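Local coordinates for trimethylamine-N-oxide reductase (Haemophilus influenzae, PDB 7L5I), which is a molybdenum-cofactor oxidoreductase, named MtsZ, that probably reduces trimethylamine N-oxide or related oxygen-donating substrates at a molybdenum centre carried by two pterin guanosine dinucleotides, at residues A396-I404 / F570-N581. Residues are numbered along the deposited sequence; the frame is centred on the assembly and turned at random.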
loop_
_atom_site.group_PDB
_atom_site.type_symbol
_atom_site.label_atom_id
_atom_site.label_comp_id
_atom_site.label_asym_id
_atom_site.label_seq_id
_atom_site.Cartn_x
_atom_site.Cartn_y
_atom_site.Cartn_z
ATOM N N ALA A 396 6.641 14.259 -17.834
ATOM C CA ALA A 396 7.756 14.873 -18.537
ATOM C C ALA A 396 7.959 14.211 -19.891
ATOM O O ALA A 396 7.525 13.075 -20.137
ATOM C CB ALA A 396 9.043 14.768 -17.720
ATOM N N THR A 397 8.647 14.933 -20.773
ATOM C CA THR A 397 9.073 14.380 -22.051
ATOM C C THR A 397 10.494 13.854 -21.929
ATOM O O THR A 397 11.438 14.625 -21.702
ATOM C CB THR A 397 8.985 15.442 -23.153
ATOM O OG1 THR A 397 7.625 15.904 -23.215
ATOM C CG2 THR A 397 9.390 14.841 -24.485
ATOM N N GLY A 398 10.645 12.557 -22.079
ATOM C CA GLY A 398 11.952 11.953 -21.970
ATOM C C GLY A 398 11.879 10.498 -22.343
ATOM O O GLY A 398 11.307 10.148 -23.376
ATOM N N GLY A 399 12.444 9.649 -21.497
ATOM C CA GLY A 399 12.352 8.207 -21.690
ATOM C C GLY A 399 12.273 7.538 -20.338
ATOM O O GLY A 399 12.547 8.155 -19.299
ATOM N N ILE A 400 11.835 6.285 -20.354
ATOM C CA ILE A 400 11.644 5.502 -19.140
ATOM C C ILE A 400 12.600 4.316 -19.186
ATOM O O ILE A 400 12.663 3.591 -20.192
ATOM C CB ILE A 400 10.189 5.017 -19.002
ATOM C CG1 ILE A 400 9.222 6.211 -18.948
ATOM C CG2 ILE A 400 10.050 4.150 -17.763
ATOM C CD1 ILE A 400 7.806 5.797 -19.054
ATOM N N ILE A 401 13.342 4.117 -18.094
ATOM C CA ILE A 401 14.290 3.017 -18.032
ATOM C C ILE A 401 13.557 1.678 -17.972
ATOM O O ILE A 401 12.409 1.555 -17.521
ATOM C CB ILE A 401 15.239 3.162 -16.827
ATOM C CG1 ILE A 401 14.445 3.076 -15.520
ATOM C CG2 ILE A 401 16.057 4.441 -16.926
ATOM C CD1 ILE A 401 15.338 3.146 -14.282
ATOM N N GLY A 402 14.261 0.637 -18.422
ATOM C CA GLY A 402 13.784 -0.719 -18.294
ATOM C C GLY A 402 13.981 -1.260 -16.889
ATOM O O GLY A 402 14.546 -0.605 -16.003
ATOM N N SER A 403 13.513 -2.493 -16.696
ATOM C CA SER A 403 13.634 -3.181 -15.408
ATOM C C SER A 403 13.693 -4.687 -15.629
ATOM O O SER A 403 13.260 -5.211 -16.658
ATOM C CB SER A 403 12.471 -2.803 -14.472
ATOM O OG SER A 403 11.217 -3.171 -15.011
ATOM N N ILE A 404 14.248 -5.391 -14.650
ATOM C CA ILE A 404 14.327 -6.840 -14.750
ATOM C C ILE A 404 12.920 -7.426 -14.706
ATOM O O ILE A 404 12.016 -6.867 -14.086
ATOM C CB ILE A 404 15.217 -7.392 -13.621
ATOM C CG1 ILE A 404 15.561 -8.853 -13.866
ATOM C CG2 ILE A 404 14.542 -7.270 -12.288
ATOM C CD1 ILE A 404 16.747 -9.026 -14.641
ATOM N N PHE A 570 19.066 -1.374 -19.162
ATOM C CA PHE A 570 17.900 -0.653 -18.668
ATOM C C PHE A 570 17.971 0.834 -19.016
ATOM O O PHE A 570 16.989 1.421 -19.470
ATOM C CB PHE A 570 17.740 -0.840 -17.151
ATOM C CG PHE A 570 17.567 -2.263 -16.719
ATOM C CD1 PHE A 570 16.955 -3.201 -17.554
ATOM C CD2 PHE A 570 18.018 -2.681 -15.481
ATOM C CE1 PHE A 570 16.835 -4.513 -17.170
ATOM C CE2 PHE A 570 17.876 -3.998 -15.096
ATOM C CZ PHE A 570 17.280 -4.900 -15.933
ATOM N N TYR A 571 19.136 1.456 -18.825
ATOM C CA TYR A 571 19.284 2.870 -19.146
ATOM C C TYR A 571 19.047 3.131 -20.623
ATOM O O TYR A 571 18.411 4.119 -20.998
ATOM C CB TYR A 571 20.682 3.332 -18.734
ATOM C CG TYR A 571 20.931 4.796 -18.946
ATOM C CD1 TYR A 571 20.620 5.719 -17.948
ATOM C CD2 TYR A 571 21.485 5.257 -20.128
ATOM C CE1 TYR A 571 20.828 7.051 -18.139
ATOM C CE2 TYR A 571 21.718 6.609 -20.330
ATOM C CZ TYR A 571 21.387 7.492 -19.322
ATOM O OH TYR A 571 21.606 8.841 -19.458
ATOM N N ASN A 572 19.548 2.247 -21.479
ATOM C CA ASN A 572 19.473 2.482 -22.914
ATOM C C ASN A 572 18.044 2.440 -23.432
ATOM O O ASN A 572 17.749 3.045 -24.462
ATOM C CB ASN A 572 20.334 1.478 -23.667
ATOM C CG ASN A 572 21.798 1.872 -23.676
ATOM O OD1 ASN A 572 22.153 3.004 -23.361
ATOM N ND2 ASN A 572 22.651 0.945 -24.073
ATOM N N ALA A 573 17.137 1.731 -22.757
ATOM C CA ALA A 573 15.732 1.828 -23.116
ATOM C C ALA A 573 15.243 3.272 -23.001
ATOM O O ALA A 573 14.489 3.754 -23.851
ATOM C CB ALA A 573 14.903 0.901 -22.226
ATOM N N ALA A 574 15.645 3.971 -21.940
ATOM C CA ALA A 574 15.263 5.368 -21.794
ATOM C C ALA A 574 15.960 6.230 -22.836
ATOM O O ALA A 574 15.345 7.133 -23.416
ATOM C CB ALA A 574 15.581 5.860 -20.376
ATOM N N PHE A 575 17.241 5.950 -23.090
ATOM C CA PHE A 575 18.025 6.714 -24.053
ATOM C C PHE A 575 17.365 6.710 -25.426
ATOM O O PHE A 575 17.200 7.767 -26.050
ATOM C CB PHE A 575 19.445 6.139 -24.093
ATOM C CG PHE A 575 20.375 6.900 -24.993
ATOM C CD1 PHE A 575 20.378 6.651 -26.348
ATOM C CD2 PHE A 575 21.220 7.870 -24.484
ATOM C CE1 PHE A 575 21.216 7.361 -27.198
ATOM C CE2 PHE A 575 22.062 8.585 -25.327
ATOM C CZ PHE A 575 22.044 8.336 -26.685
ATOM N N SER A 576 16.950 5.526 -25.898
ATOM C CA SER A 576 16.325 5.408 -27.210
ATOM C C SER A 576 14.951 6.049 -27.245
ATOM O O SER A 576 14.594 6.709 -28.234
ATOM C CB SER A 576 16.202 3.934 -27.604
ATOM O OG SER A 576 17.477 3.343 -27.716
ATOM N N ALA A 577 14.146 5.832 -26.200
ATOM C CA ALA A 577 12.839 6.483 -26.139
ATOM C C ALA A 577 12.976 7.995 -26.062
ATOM O O ALA A 577 12.199 8.725 -26.688
ATOM C CB ALA A 577 12.030 5.983 -24.947
ATOM N N ALA A 578 13.951 8.497 -25.288
ATOM C CA ALA A 578 14.159 9.940 -25.229
ATOM C C ALA A 578 14.556 10.487 -26.596
ATOM O O ALA A 578 14.052 11.537 -27.021
ATOM C CB ALA A 578 15.211 10.284 -24.181
ATOM N N ARG A 579 15.453 9.787 -27.300
ATOM C CA ARG A 579 15.873 10.247 -28.617
ATOM C C ARG A 579 14.682 10.364 -29.553
ATOM O O ARG A 579 14.564 11.348 -30.299
ATOM C CB ARG A 579 16.933 9.300 -29.190
ATOM C CG ARG A 579 17.416 9.668 -30.575
ATOM C CD ARG A 579 18.498 8.677 -31.054
ATOM N NE ARG A 579 17.962 7.328 -31.019
ATOM C CZ ARG A 579 18.660 6.235 -30.724
ATOM N NH1 ARG A 579 19.957 6.301 -30.443
ATOM N NH2 ARG A 579 18.044 5.067 -30.711
ATOM N N ALA A 580 13.776 9.378 -29.523
ATOM C CA ALA A 580 12.589 9.440 -30.366
ATOM C C ALA A 580 11.697 10.615 -29.990
ATOM O O ALA A 580 11.006 11.177 -30.853
ATOM C CB ALA A 580 11.807 8.127 -30.286
ATOM N N ASN A 581 11.697 11.009 -28.718
ATOM C CA ASN A 581 10.996 12.204 -28.254
ATOM C C ASN A 581 11.804 13.485 -28.448
ATOM O O ASN A 581 11.386 14.543 -27.967
ATOM C CB ASN A 581 10.625 12.058 -26.772
ATOM C CG ASN A 581 9.476 11.098 -26.552
ATOM O OD1 ASN A 581 8.587 10.977 -27.395
ATOM N ND2 ASN A 581 9.487 10.409 -25.407
#
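Phe570 sets one ring face over the backbone of Ser403, with Gly402 and Ile404 meeting the ring obliquely, an example of an aromatic ring packing on main chain rather than on another side chain. Ser403 CA stands 3.8 Å above the plane of the Phe570 ring, over its centre, while the Ser403 side chain points away from the helix. Near the far end of the ring, Phe570 CZ comes within 3.3 Å of Ile404 N and also touches Ile404 CB. With CG set anti to its own carbonyl carbon (chi1 -60°), the Phe570 ring runs along the loop. The backbone oxygen of Phe570 accepts a nearly straight hydrogen bond of 3.0 Å from Gly402 N. That donor approaches tilted 32° from the carbonyl plane; Ile401 CA lies close to the same oxygen.

One turn further on, Ala574 turns its methyl toward the loop, where CB meets Ile401 CG2 at 3.8 Å. The end of the Ile401 side chain leads away from the helix, and Ile401 also touches Leu513 and Met515 of strand 512-517, so this residue bridges helix and sheet. The pairing is thus a helix, 563-580, packed along an irregular extended loop near the periphery of a large molybdopterin oxidoreductase fold, with the Ile404 side chain about 11 Å from a bound pterin guanosine dinucleotide. Small residues permit the close approach: Gly399 and Ala574 bring their CA atoms to 4.1 Å, and the Ala577 and Ala578 methyls rest against Gly399 and the Gly398–Gly399 peptide.

Just past the helix end, the Asn581 amide reaches to the loop. Asn581 ND2 donates to Gly398 O at 2.7 Å, in the carbonyl plane and nearly in its own amide plane, so both flat groups are well aligned for the bond. Beside it, Thr397 CG2 rests on Asn581 CB at 3.8 Å, the two side chains crossing at a slant.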